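Local coordinates for histidine--tRNA ligase (Staphylococcus aureus, PDB 1QE0), which catalyses the ATP-dependent attachment of L-histidine to tRNA(His), releasing AMP and diphosphate, as a homodimeric class II aminoacyl-tRNA synthetase, at residues A[87-92]-A[98-103]; A[149-154]-A[311-316]; A[330-335]-A[350-355]. All blocks are in the same frame, centred on the assembly; numbering follows the deposited sequence.

Contact 1. Residues A[87-92]-A[98-103]; sequences RSYIEH and PNQPIK
Tyr89 reaches from helix 82-91 to Ile102, at the start of strand 102-111. Its CB already points to the strand side. CG lies anti to the backbone N (chi1 170°), which carries the ring outward from the helix. CE1 makes the main contact. Tyr89 CE1 lies 3.7 Å from Ile102 CG1 and, less closely, 4.1 Å from Ile102 CB. The isoleucine meets the ring obliquely, with the root of its longer branch. At the tip, Tyr89 OH comes within 4.3 Å of Gln100 OE1. That is proximity and not a hydrogen bond.

Strand 102-111 is the first of the two antiparallel strands of class II motif 2; its partner is 123-132. The contact thus sets helix 82-91 against the entry to the active-site sheet. The chain reaches the strand through a cis peptide between Gln100 and Pro101.

On the other side of the helix, Arg87 NH2 and Glu91 OE2 form a salt bridge at 3.4 Å. His92 ND1 donates to Ser88 O at 2.7 Å, while His92 N approaches that oxygen from the opposite face of its carbonyl plane. Arg87 and Ser88 also bind Asp10 of the second subunit. Leu293 of helix 292-295 packs on Tyr89.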
loop_
_atom_site.group_PDB
_atom_site.type_symbol
_atom_site.label_atom_id
_atom_site.label_comp_id
_atom_site.label_asym_id
_atom_site.label_seq_id
_atom_site.Cartn_x
_atom_site.Cartn_y
_atom_site.Cartn_z
ATOM N N ARG A 87 8.055 -2.410 18.242
ATOM C CA ARG A 87 9.513 -2.456 18.217
ATOM C C ARG A 87 10.066 -1.161 17.599
ATOM O O ARG A 87 11.115 -0.664 18.011
ATOM C CB ARG A 87 9.997 -3.694 17.457
ATOM C CG ARG A 87 11.472 -3.925 17.583
ATOM C CD ARG A 87 12.156 -3.816 16.245
ATOM N NE ARG A 87 12.153 -2.460 15.709
ATOM C CZ ARG A 87 11.877 -2.173 14.437
ATOM N NH1 ARG A 87 11.586 -3.149 13.584
ATOM N NH2 ARG A 87 11.912 -0.922 14.002
ATOM N N SER A 88 9.350 -0.596 16.631
ATOM C CA SER A 88 9.787 0.649 16.016
ATOM C C SER A 88 9.523 1.836 16.937
ATOM O O SER A 88 10.314 2.778 16.990
ATOM C CB SER A 88 9.077 0.870 14.692
ATOM O OG SER A 88 9.582 2.054 14.094
ATOM N N TYR A 89 8.358 1.819 17.580
ATOM C CA TYR A 89 7.927 2.855 18.508
ATOM C C TYR A 89 8.964 2.950 19.620
ATOM O O TYR A 89 9.402 4.041 19.995
ATOM C CB TYR A 89 6.537 2.490 19.061
ATOM C CG TYR A 89 6.030 3.330 20.201
ATOM C CD1 TYR A 89 5.036 4.276 20.005
ATOM C CD2 TYR A 89 6.528 3.163 21.492
ATOM C CE1 TYR A 89 4.552 5.031 21.047
ATOM C CE2 TYR A 89 6.041 3.928 22.562
ATOM C CZ TYR A 89 5.058 4.855 22.320
ATOM O OH TYR A 89 4.599 5.641 23.346
ATOM N N ILE A 90 9.382 1.808 20.136
ATOM C CA ILE A 90 10.383 1.804 21.199
ATOM C C ILE A 90 11.751 2.289 20.683
ATOM O O ILE A 90 12.297 3.301 21.154
ATOM C CB ILE A 90 10.512 0.406 21.848
ATOM C CG1 ILE A 90 9.230 0.065 22.637
ATOM C CG2 ILE A 90 11.722 0.375 22.759
ATOM C CD1 ILE A 90 8.977 -1.418 22.875
ATOM N N GLU A 91 12.263 1.609 19.663
ATOM C CA GLU A 91 13.549 1.941 19.073
ATOM C C GLU A 91 13.690 3.414 18.682
ATOM O O GLU A 91 14.763 3.980 18.820
ATOM C CB GLU A 91 13.792 1.052 17.868
ATOM C CG GLU A 91 15.242 1.018 17.418
ATOM C CD GLU A 91 15.487 0.042 16.278
ATOM O OE1 GLU A 91 16.316 -0.879 16.419
ATOM O OE2 GLU A 91 14.845 0.198 15.228
ATOM N N HIS A 92 12.617 4.038 18.203
ATOM C CA HIS A 92 12.682 5.437 17.803
ATOM C C HIS A 92 12.268 6.374 18.913
ATOM O O HIS A 92 12.012 7.559 18.683
ATOM C CB HIS A 92 11.845 5.702 16.558
ATOM C CG HIS A 92 12.332 4.978 15.348
ATOM N ND1 HIS A 92 11.768 3.794 14.914
ATOM C CD2 HIS A 92 13.353 5.243 14.500
ATOM C CE1 HIS A 92 12.428 3.360 13.856
ATOM N NE2 HIS A 92 13.394 4.220 13.584
ATOM N N PRO A 98 6.507 14.918 20.922
ATOM C CA PRO A 98 5.636 15.986 21.391
ATOM C C PRO A 98 4.207 15.732 20.929
ATOM O O PRO A 98 3.274 16.082 21.624
ATOM C CB PRO A 98 6.223 17.204 20.717
ATOM C CG PRO A 98 6.703 16.668 19.448
ATOM C CD PRO A 98 7.413 15.410 19.884
ATOM N N ASN A 99 4.043 15.081 19.780
ATOM C CA ASN A 99 2.730 14.768 19.217
ATOM C C ASN A 99 2.236 13.395 19.682
ATOM O O ASN A 99 2.778 12.372 19.289
ATOM C CB ASN A 99 2.806 14.828 17.686
ATOM C CG ASN A 99 1.525 14.344 16.993
ATOM O OD1 ASN A 99 0.503 14.088 17.625
ATOM N ND2 ASN A 99 1.578 14.238 15.674
ATOM N N GLN A 100 1.198 13.385 20.516
ATOM C CA GLN A 100 0.625 12.158 21.034
ATOM C C GLN A 100 -0.904 12.294 21.017
ATOM O O GLN A 100 -1.426 13.401 21.052
ATOM C CB GLN A 100 1.104 11.937 22.464
ATOM C CG GLN A 100 2.593 11.794 22.648
ATOM C CD GLN A 100 3.169 10.437 22.290
ATOM O OE1 GLN A 100 2.577 9.383 22.547
ATOM N NE2 GLN A 100 4.366 10.458 21.739
ATOM N N PRO A 101 -1.645 11.168 20.953
ATOM C CA PRO A 101 -1.141 9.791 20.896
ATOM C C PRO A 101 -0.485 9.480 19.560
ATOM O O PRO A 101 -0.688 10.191 18.571
ATOM C CB PRO A 101 -2.408 8.957 21.100
ATOM C CG PRO A 101 -3.474 9.790 20.469
ATOM C CD PRO A 101 -3.121 11.181 20.935
ATOM N N ILE A 102 0.392 8.490 19.544
ATOM C CA ILE A 102 1.021 8.096 18.292
ATOM C C ILE A 102 -0.038 7.282 17.529
ATOM O O ILE A 102 -0.446 6.202 17.965
ATOM C CB ILE A 102 2.234 7.228 18.540
ATOM C CG1 ILE A 102 3.305 8.030 19.242
ATOM C CG2 ILE A 102 2.717 6.702 17.260
ATOM C CD1 ILE A 102 3.345 9.445 18.740
ATOM N N LYS A 103 -0.573 7.877 16.472
ATOM C CA LYS A 103 -1.597 7.260 15.653
ATOM C C LYS A 103 -0.949 6.768 14.370
ATOM O O LYS A 103 -0.751 7.565 13.451
ATOM C CB LYS A 103 -2.629 8.320 15.347
ATOM C CG LYS A 103 -3.395 8.755 16.588
ATOM C CD LYS A 103 -4.232 9.992 16.351
ATOM C CE LYS A 103 -5.603 9.681 15.852
ATOM N NZ LYS A 103 -6.405 10.931 15.945
#

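Contact 2. Residues A[149-154]-A[311-316]; sequences HIYQSF and ERLLLA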
loop_
_atom_site.group_PDB
_atom_site.type_symbol
_atom_site.label_atom_id
_atom_site.label_comp_id
_atom_site.label_asym_id
_atom_site.label_seq_id
_atom_site.Cartn_x
_atom_site.Cartn_y
_atom_site.Cartn_z
ATOM N N HIS A 149 -16.319 2.885 9.558
ATOM C CA HIS A 149 -16.192 3.736 8.403
ATOM C C HIS A 149 -15.478 2.990 7.268
ATOM O O HIS A 149 -15.956 2.980 6.133
ATOM C CB HIS A 149 -15.446 5.007 8.794
ATOM C CG HIS A 149 -15.526 6.121 7.807
ATOM N ND1 HIS A 149 -14.870 7.309 7.930
ATOM C CD2 HIS A 149 -16.193 6.209 6.617
ATOM C CE1 HIS A 149 -15.102 8.084 6.900
ATOM N NE2 HIS A 149 -15.901 7.438 6.081
ATOM N N ILE A 150 -14.355 2.346 7.564
ATOM C CA ILE A 150 -13.601 1.639 6.519
ATOM C C ILE A 150 -14.505 0.773 5.655
ATOM O O ILE A 150 -14.659 1.027 4.451
ATOM C CB ILE A 150 -12.459 0.774 7.117
ATOM C CG1 ILE A 150 -11.317 1.688 7.549
ATOM C CG2 ILE A 150 -11.975 -0.273 6.118
ATOM C CD1 ILE A 150 -10.361 1.044 8.524
ATOM N N TYR A 151 -15.147 -0.203 6.297
ATOM C CA TYR A 151 -16.026 -1.140 5.625
ATOM C C TYR A 151 -17.244 -0.498 5.002
ATOM O O TYR A 151 -17.648 -0.873 3.899
ATOM C CB TYR A 151 -16.431 -2.238 6.570
ATOM C CG TYR A 151 -15.285 -3.100 6.920
ATOM C CD1 TYR A 151 -14.894 -4.119 6.084
ATOM C CD2 TYR A 151 -14.595 -2.912 8.076
ATOM C CE1 TYR A 151 -13.835 -4.943 6.398
ATOM C CE2 TYR A 151 -13.529 -3.729 8.413
ATOM C CZ TYR A 151 -13.157 -4.746 7.569
ATOM O OH TYR A 151 -12.120 -5.581 7.916
ATOM N N GLN A 152 -17.839 0.477 5.668
ATOM C CA GLN A 152 -18.995 1.114 5.062
ATOM C C GLN A 152 -18.586 1.944 3.862
ATOM O O GLN A 152 -19.367 2.132 2.953
ATOM C CB GLN A 152 -19.730 1.997 6.058
ATOM C CG GLN A 152 -20.349 1.250 7.242
ATOM C CD GLN A 152 -21.304 2.128 8.022
ATOM O OE1 GLN A 152 -20.969 3.264 8.377
ATOM N NE2 GLN A 152 -22.507 1.624 8.277
ATOM N N SER A 153 -17.344 2.391 3.806
ATOM C CA SER A 153 -16.949 3.217 2.687
ATOM C C SER A 153 -16.948 2.415 1.389
ATOM O O SER A 153 -16.994 2.974 0.292
ATOM C CB SER A 153 -15.590 3.907 2.949
ATOM O OG SER A 153 -14.478 3.022 3.018
ATOM N N PHE A 154 -16.890 1.098 1.516
ATOM C CA PHE A 154 -16.851 0.261 0.338
ATOM C C PHE A 154 -18.224 -0.213 -0.069
ATOM O O PHE A 154 -18.361 -0.904 -1.069
ATOM C CB PHE A 154 -15.923 -0.931 0.571
ATOM C CG PHE A 154 -14.472 -0.566 0.587
ATOM C CD1 PHE A 154 -13.824 -0.200 -0.601
ATOM C CD2 PHE A 154 -13.754 -0.571 1.774
ATOM C CE1 PHE A 154 -12.491 0.147 -0.613
ATOM C CE2 PHE A 154 -12.405 -0.226 1.785
ATOM C CZ PHE A 154 -11.767 0.137 0.584
ATOM N N GLU A 311 -7.545 -9.466 1.869
ATOM C CA GLU A 311 -8.128 -10.571 1.151
ATOM C C GLU A 311 -9.571 -10.773 1.540
ATOM O O GLU A 311 -10.445 -10.770 0.674
ATOM C CB GLU A 311 -7.305 -11.815 1.334
ATOM C CG GLU A 311 -6.034 -11.717 0.517
ATOM C CD GLU A 311 -4.785 -11.838 1.347
ATOM O OE1 GLU A 311 -3.800 -12.401 0.835
ATOM O OE2 GLU A 311 -4.792 -11.387 2.504
ATOM N N ARG A 312 -9.832 -10.829 2.843
ATOM C CA ARG A 312 -11.188 -11.000 3.342
ATOM C C ARG A 312 -12.101 -9.849 2.906
ATOM O O ARG A 312 -13.243 -10.092 2.499
ATOM C CB ARG A 312 -11.204 -11.102 4.857
ATOM C CG ARG A 312 -10.596 -12.346 5.394
ATOM C CD ARG A 312 -10.961 -12.504 6.846
ATOM N NE ARG A 312 -10.543 -13.802 7.365
ATOM C CZ ARG A 312 -11.292 -14.560 8.163
ATOM N NH1 ARG A 312 -12.494 -14.138 8.536
ATOM N NH2 ARG A 312 -10.863 -15.763 8.549
ATOM N N LEU A 313 -11.620 -8.606 2.998
ATOM C CA LEU A 313 -12.421 -7.450 2.597
ATOM C C LEU A 313 -12.851 -7.642 1.155
ATOM O O LEU A 313 -14.038 -7.517 0.822
ATOM C CB LEU A 313 -11.613 -6.171 2.757
ATOM C CG LEU A 313 -12.160 -4.883 2.172
ATOM C CD1 LEU A 313 -13.565 -4.643 2.629
ATOM C CD2 LEU A 313 -11.272 -3.728 2.578
ATOM N N LEU A 314 -11.881 -8.030 0.323
ATOM C CA LEU A 314 -12.107 -8.307 -1.094
ATOM C C LEU A 314 -13.234 -9.349 -1.252
ATOM O O LEU A 314 -14.217 -9.116 -1.954
ATOM C CB LEU A 314 -10.815 -8.824 -1.733
ATOM C CG LEU A 314 -10.107 -7.942 -2.780
ATOM C CD1 LEU A 314 -11.001 -6.830 -3.246
ATOM C CD2 LEU A 314 -8.821 -7.367 -2.250
ATOM N N LEU A 315 -13.131 -10.453 -0.523
ATOM C CA LEU A 315 -14.124 -11.531 -0.585
ATOM C C LEU A 315 -15.508 -11.090 -0.096
ATOM O O LEU A 315 -16.529 -11.572 -0.589
ATOM C CB LEU A 315 -13.637 -12.710 0.250
ATOM C CG LEU A 315 -14.046 -14.134 -0.107
ATOM C CD1 LEU A 315 -14.635 -14.761 1.139
ATOM C CD2 LEU A 315 -15.025 -14.180 -1.284
ATOM N N ALA A 316 -15.532 -10.178 0.876
ATOM C CA ALA A 316 -16.772 -9.651 1.436
ATOM C C ALA A 316 -17.489 -8.922 0.335
ATOM O O ALA A 316 -18.699 -9.092 0.170
ATOM C CB ALA A 316 -16.476 -8.690 2.566
#
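The backbones come closest at Tyr151 and Leu313, whose CA atoms are 7.9 Å apart, so side chains alone bridge helix 310-319 to the C-terminal part of helix 137-153 and the residue after it. Leu313 carries the contact. It points at the other segment and divides its two methyls between two rings. Leu313 CD1 lies 3.7 Å from Tyr151 CD1 and 3.8 Å from Tyr151 CE1. Leu313 CD2 lies 3.8 Å from Phe154 CE2. CG of Leu313 stands anti to its own backbone N (chi1 169°), which turns the fork toward the two rings.

Each methyl sits obliquely to its ring. The courses of the side chains differ. Phe154 points at Leu313, and the two side chains cross at about a right angle. Tyr151 starts off to one side, and its side chain crosses that of Leu313 obliquely. One face of the Tyr151 ring is backed by Ile150 CG2 from its own helix, 4.2 Å above the plane and offset toward the rim. No hydrogen bond or salt bridge links the two segments. All three touching residues are buried, and the contact is purely apolar.

Leu156, in the following loop, touches both Tyr151 and Leu313. Tyr151 also lies on Leu308 of strand 302-309 and on Leu283 and Cys284 of strand 280-290. Helix 13-33 borders the same region, with Gln25 against Phe154 and Leu26 against Ile150.

Strand 302-309 and helix 310-319 form motif 3 of the class II synthetases. The contact is packing of helix 137-153 against the motif 3 helix, beside the mostly antiparallel sheet of the catalytic domain.

Contact 3. Residues A[330-335]-A[350-355]; sequences LDLFIV and NHLRHN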
loop_
_atom_site.group_PDB
_atom_site.type_symbol
_atom_site.label_atom_id
_atom_site.label_comp_id
_atom_site.label_asym_id
_atom_site.label_seq_id
_atom_site.Cartn_x
_atom_site.Cartn_y
_atom_site.Cartn_z
ATOM N N LEU A 330 -8.265 1.571 -21.620
ATOM C CA LEU A 330 -7.347 2.397 -22.383
ATOM C C LEU A 330 -8.196 3.489 -23.027
ATOM O O LEU A 330 -9.278 3.212 -23.519
ATOM C CB LEU A 330 -6.718 1.556 -23.492
ATOM C CG LEU A 330 -5.304 1.841 -23.974
ATOM C CD1 LEU A 330 -4.332 1.711 -22.820
ATOM C CD2 LEU A 330 -4.930 0.848 -25.033
ATOM N N ASP A 331 -7.729 4.725 -23.025
ATOM C CA ASP A 331 -8.472 5.815 -23.661
ATOM C C ASP A 331 -8.439 5.806 -25.180
ATOM O O ASP A 331 -9.421 6.117 -25.792
ATOM C CB ASP A 331 -7.921 7.170 -23.259
ATOM C CG ASP A 331 -8.579 7.719 -22.065
ATOM O OD1 ASP A 331 -7.980 7.594 -20.975
ATOM O OD2 ASP A 331 -9.683 8.297 -22.226
ATOM N N LEU A 332 -7.313 5.451 -25.787
ATOM C CA LEU A 332 -7.191 5.502 -27.228
ATOM C C LEU A 332 -6.278 4.439 -27.747
ATOM O O LEU A 332 -5.143 4.350 -27.280
ATOM C CB LEU A 332 -6.532 6.819 -27.612
ATOM C CG LEU A 332 -6.784 7.458 -28.979
ATOM C CD1 LEU A 332 -5.573 8.288 -29.347
ATOM C CD2 LEU A 332 -7.079 6.432 -30.064
ATOM N N PHE A 333 -6.748 3.635 -28.701
ATOM C CA PHE A 333 -5.864 2.655 -29.303
ATOM C C PHE A 333 -5.593 3.110 -30.745
ATOM O O PHE A 333 -6.531 3.476 -31.483
ATOM C CB PHE A 333 -6.407 1.243 -29.236
ATOM C CG PHE A 333 -5.384 0.194 -29.619
ATOM C CD1 PHE A 333 -4.572 -0.362 -28.663
ATOM C CD2 PHE A 333 -5.243 -0.228 -30.941
ATOM C CE1 PHE A 333 -3.641 -1.318 -29.004
ATOM C CE2 PHE A 333 -4.301 -1.197 -31.291
ATOM C CZ PHE A 333 -3.499 -1.745 -30.322
ATOM N N ILE A 334 -4.308 3.192 -31.092
ATOM C CA ILE A 334 -3.872 3.641 -32.412
ATOM C C ILE A 334 -3.606 2.491 -33.383
ATOM O O ILE A 334 -2.741 1.637 -33.128
ATOM C CB ILE A 334 -2.623 4.524 -32.273
ATOM C CG1 ILE A 334 -2.970 5.762 -31.438
ATOM C CG2 ILE A 334 -2.112 4.953 -33.611
ATOM C CD1 ILE A 334 -1.770 6.550 -31.021
ATOM N N VAL A 335 -4.418 2.463 -34.450
ATOM C CA VAL A 335 -4.362 1.482 -35.530
ATOM C C VAL A 335 -3.652 2.187 -36.662
ATOM O O VAL A 335 -4.114 3.242 -37.098
ATOM C CB VAL A 335 -5.757 1.162 -36.025
ATOM C CG1 VAL A 335 -5.684 0.240 -37.245
ATOM C CG2 VAL A 335 -6.582 0.565 -34.898
ATOM N N ASN A 350 3.901 8.843 -27.498
ATOM C CA ASN A 350 4.769 9.511 -26.554
ATOM C C ASN A 350 4.075 10.811 -26.160
ATOM O O ASN A 350 4.051 11.199 -24.993
ATOM C CB ASN A 350 6.083 9.788 -27.264
ATOM C CG ASN A 350 6.885 10.896 -26.632
ATOM O OD1 ASN A 350 7.344 10.760 -25.494
ATOM N ND2 ASN A 350 7.092 11.994 -27.378
ATOM N N HIS A 351 3.398 11.423 -27.125
ATOM C CA HIS A 351 2.696 12.687 -26.893
ATOM C C HIS A 351 1.533 12.553 -25.941
ATOM O O HIS A 351 1.403 13.275 -24.958
ATOM C CB HIS A 351 2.166 13.257 -28.206
ATOM C CG HIS A 351 2.360 14.733 -28.323
ATOM N ND1 HIS A 351 1.378 15.658 -27.986
ATOM C CD2 HIS A 351 3.483 15.435 -28.592
ATOM C CE1 HIS A 351 1.908 16.863 -28.034
ATOM N NE2 HIS A 351 3.182 16.762 -28.397
ATOM N N LEU A 352 0.644 11.658 -26.304
ATOM C CA LEU A 352 -0.526 11.414 -25.526
ATOM C C LEU A 352 -0.128 11.008 -24.120
ATOM O O LEU A 352 -0.591 11.622 -23.184
ATOM C CB LEU A 352 -1.367 10.335 -26.196
ATOM C CG LEU A 352 -1.903 10.641 -27.595
ATOM C CD1 LEU A 352 -2.503 9.411 -28.127
ATOM C CD2 LEU A 352 -2.915 11.726 -27.577
ATOM N N ARG A 353 0.789 10.052 -23.965
ATOM C CA ARG A 353 1.216 9.578 -22.648
ATOM C C ARG A 353 1.797 10.677 -21.771
ATOM O O ARG A 353 1.630 10.678 -20.553
ATOM C CB ARG A 353 2.189 8.436 -22.800
ATOM C CG ARG A 353 1.566 7.302 -23.526
ATOM C CD ARG A 353 2.484 6.080 -23.622
ATOM N NE ARG A 353 1.734 4.873 -23.969
ATOM C CZ ARG A 353 2.210 3.850 -24.662
ATOM N NH1 ARG A 353 3.444 3.873 -25.088
ATOM N NH2 ARG A 353 1.444 2.806 -24.943
ATOM N N HIS A 354 2.432 11.655 -22.405
ATOM C CA HIS A 354 2.987 12.788 -21.683
ATOM C C HIS A 354 1.907 13.774 -21.309
ATOM O O HIS A 354 2.204 14.842 -20.792
ATOM C CB HIS A 354 4.024 13.490 -22.523
ATOM C CG HIS A 354 5.391 12.948 -22.319
ATOM N ND1 HIS A 354 6.252 13.450 -21.372
ATOM C CD2 HIS A 354 6.014 11.882 -22.867
ATOM C CE1 HIS A 354 7.342 12.712 -21.337
ATOM N NE2 HIS A 354 7.225 11.754 -22.233
ATOM N N ASN A 355 0.657 13.411 -21.561
ATOM C CA ASN A 355 -0.466 14.270 -21.251
ATOM C C ASN A 355 -1.586 13.594 -20.488
ATOM O O ASN A 355 -2.721 14.023 -20.553
ATOM C CB ASN A 355 -1.015 14.884 -22.517
ATOM C CG ASN A 355 -0.222 16.069 -22.971
ATOM O OD1 ASN A 355 -0.615 17.193 -22.729
ATOM N ND2 ASN A 355 0.888 15.834 -23.654
#
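Leu332, on the first strand of the anticodon-binding domain, meets Leu352 near the end of helix 338-353. The tight part is small and wholly aliphatic. Leu352 CD1 does all the touching from the helix side. Leu352 CD1 lies 3.5 Å from Leu332 CD1, with the two side chains crossing at about a right angle. Ile334 is two residues along the strand and points to the same side. Ile334 CD1 meets Leu352 CD1 tip to tip at 4.1 Å. Leu352 keeps CG anti to its carbonyl carbon (chi1 -62°) and is extended beyond it (chi2 172°), so a single methyl reaches both partners. All three residues are buried.

The looser, more polar side holds exposed His351 and partly exposed Asn355. Asn355 folds back: Asn355 ND2 donates to His351 O at 2.9 Å with an N-H...O angle of 154°, and its backbone N bonds to Leu352 O. These bonds tie down the chain as the helix finishes. Arg353 and His354, by contrast, face the second subunit.

Strand 332-336, helix 338-353 and strand 359-361 make a beta-alpha-beta unit with parallel strands. Helix 413-419 packs beside the contact, with Phe418 on Leu332 and Val415 on Leu352. Helix 368-377 meets Phe333 and Val335, whose side chains point to the other face of the sheet.

In the fold
Contacts 1 and 2 lie in the catalytic domain, with centres 28 Å apart and nearest atoms about 12 Å apart. They border the same mostly antiparallel sheet, one at motif 2 and one at motif 3, the motifs that in class II synthetases build the active site. Contact 3 is in the anticodon-binding domain, its centre about 46 Å from the centre of contact 1 and about 34 Å from that of contact 2 within the chain. The dimer brings these regions together. His149 of contact 2 stacks on His354 of the second subunit, a contact 3 residue. Glu142 pairs with Lys103 of its own chain and with Arg353 of the other subunit.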